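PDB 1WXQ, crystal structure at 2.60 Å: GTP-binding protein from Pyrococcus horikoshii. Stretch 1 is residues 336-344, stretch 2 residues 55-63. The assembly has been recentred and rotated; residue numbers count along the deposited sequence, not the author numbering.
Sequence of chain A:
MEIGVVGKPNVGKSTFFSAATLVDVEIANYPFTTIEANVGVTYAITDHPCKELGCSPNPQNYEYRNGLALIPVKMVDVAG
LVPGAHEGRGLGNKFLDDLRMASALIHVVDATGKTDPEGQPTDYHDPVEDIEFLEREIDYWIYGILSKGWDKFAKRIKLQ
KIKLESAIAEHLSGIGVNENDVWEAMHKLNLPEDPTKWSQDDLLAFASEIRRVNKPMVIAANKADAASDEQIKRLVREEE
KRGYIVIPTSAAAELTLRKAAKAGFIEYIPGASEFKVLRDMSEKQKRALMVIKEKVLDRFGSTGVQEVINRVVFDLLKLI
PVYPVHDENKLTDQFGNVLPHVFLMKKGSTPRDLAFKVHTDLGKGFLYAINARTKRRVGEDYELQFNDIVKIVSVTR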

# COMPACT_ATOMS: atom_id res chain seq x y z
N GLY A 336 29.84 -10.89 -4.07
CA GLY A 336 30.17 -11.24 -5.45
C GLY A 336 28.95 -11.62 -6.29
O GLY A 336 29.06 -12.15 -7.39
N ASN A 337 27.75 -11.38 -5.74
CA ASN A 337 26.54 -11.62 -6.53
C ASN A 337 26.07 -10.33 -7.20
O ASN A 337 26.33 -9.23 -6.73
CB ASN A 337 25.45 -12.16 -5.60
CG ASN A 337 25.98 -13.35 -4.85
OD1 ASN A 337 26.72 -13.23 -3.88
ND2 ASN A 337 25.53 -14.54 -5.29
N VAL A 338 25.37 -10.48 -8.35
CA VAL A 338 24.94 -9.30 -9.08
C VAL A 338 23.48 -8.94 -8.77
O VAL A 338 22.61 -9.80 -8.70
CB VAL A 338 25.10 -9.58 -10.57
CG1 VAL A 338 24.48 -10.94 -10.91
CG2 VAL A 338 24.40 -8.51 -11.38
N LEU A 339 23.24 -7.64 -8.59
CA LEU A 339 21.92 -7.09 -8.23
C LEU A 339 21.22 -7.92 -7.16
O LEU A 339 20.06 -8.28 -7.31
CB LEU A 339 21.02 -6.99 -9.46
CG LEU A 339 21.42 -5.97 -10.52
CD1 LEU A 339 20.48 -6.06 -11.71
CD2 LEU A 339 21.38 -4.57 -9.93
N PRO A 340 21.93 -8.22 -6.05
CA PRO A 340 21.44 -9.01 -4.91
C PRO A 340 20.15 -8.55 -4.22
O PRO A 340 19.27 -9.37 -3.96
CB PRO A 340 22.63 -9.00 -3.94
CG PRO A 340 23.80 -8.88 -4.87
CD PRO A 340 23.33 -7.82 -5.82
N HIS A 341 20.05 -7.27 -3.90
CA HIS A 341 18.85 -6.79 -3.22
C HIS A 341 18.11 -5.64 -3.89
O HIS A 341 18.67 -4.88 -4.68
CB HIS A 341 19.18 -6.37 -1.79
CG HIS A 341 19.93 -7.40 -1.02
ND1 HIS A 341 21.29 -7.58 -1.16
CD2 HIS A 341 19.52 -8.32 -0.11
CE1 HIS A 341 21.68 -8.57 -0.36
NE2 HIS A 341 20.62 -9.03 0.28
N VAL A 342 16.83 -5.54 -3.54
CA VAL A 342 15.96 -4.50 -4.06
C VAL A 342 15.21 -3.88 -2.90
O VAL A 342 14.73 -4.58 -2.01
CB VAL A 342 14.91 -5.06 -5.04
CG1 VAL A 342 14.10 -6.16 -4.36
CG2 VAL A 342 13.98 -3.95 -5.50
N PHE A 343 15.10 -2.56 -2.91
CA PHE A 343 14.37 -1.89 -1.84
C PHE A 343 13.27 -0.97 -2.37
O PHE A 343 13.43 -0.28 -3.38
CB PHE A 343 15.34 -1.11 -0.95
CG PHE A 343 16.23 -2.00 -0.12
CD1 PHE A 343 15.73 -2.65 1.00
CD2 PHE A 343 17.55 -2.24 -0.50
CE1 PHE A 343 16.54 -3.52 1.75
CE2 PHE A 343 18.36 -3.11 0.24
CZ PHE A 343 17.86 -3.75 1.36
N LEU A 344 12.13 -1.01 -1.69
CA LEU A 344 11.01 -0.16 -2.03
C LEU A 344 11.30 1.16 -1.31
O LEU A 344 11.25 1.24 -0.08
CB LEU A 344 9.71 -0.79 -1.49
CG LEU A 344 9.02 -2.00 -2.16
CD1 LEU A 344 7.63 -2.27 -1.59
CD2 LEU A 344 8.95 -1.72 -3.66
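Stretch 2, residues 55-63: CSPNPQNYE

How do the two backbones run past each other? Stretch 2 has no regular helix or strand and lies along the loop that leads into the strand at Phe 343 and Leu 344. The pairing ascends in both stretches: the CA atoms of Val 338 and Pro 57 are 5.4 Å apart, those of Pro 340 and Pro 59 4.7 Å, and those of His 341 and Asn 61 5.5 Å, so the stretches run in the same direction. Most of stretch 1 is extended, but Leu 339 (phi/psi 43/50) and Pro 340 (-55/-48) put a turn in the middle.

What holds the backbones together? The N of Asn 58 donates to the O of Val 338 at 3.1 Å, and at the turn the N of Gln 60 donates to the O of Pro 340 at 3.0 Å. The carbonyl between them, Leu 339 O, takes a hydrogen bond from Tyr 62 OH at 2.7 Å. Tyr 62 can do this because its chi1 of 68° (p) carries the ring back along stretch 1, where Leu 339 O and Pro 340 O both lie at its edge.

How does Asn 58 use its side chain? Its CA-to-CB bond points toward stretch 1, and its OD1 accepts a hydrogen bond from Val 338 N at 2.6 Å. Backbone and side chain of Asn 58 thus grip both the N and the O of Val 338. Nearby, Val 338 CG1 lies 3.8 Å from Pro 57 CA.

What fills the far end of the contact? Val 342 points toward stretch 2 and sets its CG1 3.6 Å from Tyr 62 CB, an apolar contact. Asn 61, with chi1 at 52° (p), reaches in beside it: Asn 61 ND2 lies over one face of the Phe 343 ring, 4.3 Å from Phe 343 CZ.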

# COMPACT_ATOMS: atom_id res chain seq x y z
N CYS A 55 21.69 -9.04 -16.95
CA CYS A 55 21.36 -10.43 -17.28
C CYS A 55 21.79 -11.38 -16.17
O CYS A 55 22.67 -11.10 -15.37
CB CYS A 55 22.08 -10.79 -18.58
SG CYS A 55 21.52 -12.37 -19.26
N SER A 56 21.13 -12.54 -15.95
CA SER A 56 21.32 -13.54 -14.92
C SER A 56 21.67 -12.91 -13.57
O SER A 56 22.82 -12.87 -13.15
CB SER A 56 22.45 -14.47 -15.36
OG SER A 56 22.34 -14.72 -16.76
N PRO A 57 20.64 -12.35 -12.91
CA PRO A 57 20.79 -11.76 -11.59
C PRO A 57 20.78 -12.84 -10.49
O PRO A 57 20.11 -13.85 -10.61
CB PRO A 57 19.62 -10.80 -11.39
CG PRO A 57 18.62 -11.00 -12.53
CD PRO A 57 19.24 -12.27 -13.29
N ASN A 58 21.54 -12.63 -9.40
CA ASN A 58 21.42 -13.57 -8.28
C ASN A 58 20.65 -12.95 -7.11
O ASN A 58 21.21 -12.44 -6.15
CB ASN A 58 22.81 -14.01 -7.81
CG ASN A 58 23.85 -13.81 -8.88
OD1 ASN A 58 24.76 -12.99 -8.76
ND2 ASN A 58 23.79 -14.69 -9.91
N PRO A 59 19.32 -12.96 -7.18
CA PRO A 59 18.42 -12.38 -6.18
C PRO A 59 18.47 -13.02 -4.80
O PRO A 59 18.65 -14.23 -4.67
CB PRO A 59 17.05 -12.53 -6.82
CG PRO A 59 17.19 -13.81 -7.56
CD PRO A 59 18.53 -13.64 -8.23
N GLN A 60 18.30 -12.19 -3.77
CA GLN A 60 18.32 -12.66 -2.39
C GLN A 60 17.09 -12.21 -1.62
O GLN A 60 16.43 -13.03 -0.96
CB GLN A 60 19.59 -12.18 -1.69
CG GLN A 60 20.87 -12.47 -2.48
CD GLN A 60 22.11 -12.47 -1.61
OE1 GLN A 60 23.23 -12.65 -2.11
NE2 GLN A 60 21.93 -12.28 -0.30
N ASN A 61 16.75 -10.93 -1.70
CA ASN A 61 15.56 -10.54 -0.94
C ASN A 61 14.30 -10.65 -1.80
O ASN A 61 13.18 -10.57 -1.32
CB ASN A 61 15.78 -9.13 -0.40
CG ASN A 61 16.19 -8.21 -1.53
OD1 ASN A 61 16.18 -8.58 -2.70
ND2 ASN A 61 16.57 -6.98 -1.15
N TYR A 62 14.52 -10.81 -3.12
CA TYR A 62 13.38 -10.92 -4.02
C TYR A 62 13.45 -12.15 -4.93
O TYR A 62 13.92 -13.21 -4.56
CB TYR A 62 13.37 -9.64 -4.86
CG TYR A 62 14.55 -9.62 -5.77
CD1 TYR A 62 15.83 -9.50 -5.23
CD2 TYR A 62 14.38 -9.68 -7.15
CE1 TYR A 62 16.93 -9.44 -6.07
CE2 TYR A 62 15.48 -9.61 -7.99
CZ TYR A 62 16.75 -9.48 -7.46
OH TYR A 62 17.85 -9.42 -8.29
N GLU A 63 12.91 -11.98 -6.15
CA GLU A 63 12.90 -13.09 -7.09
C GLU A 63 12.76 -12.61 -8.54
O GLU A 63 11.94 -11.76 -8.86
CB GLU A 63 11.73 -14.01 -6.74
CG GLU A 63 11.38 -14.99 -7.86
CD GLU A 63 10.10 -15.71 -7.52
OE1 GLU A 63 9.77 -15.81 -6.34
OE2 GLU A 63 9.44 -16.20 -8.44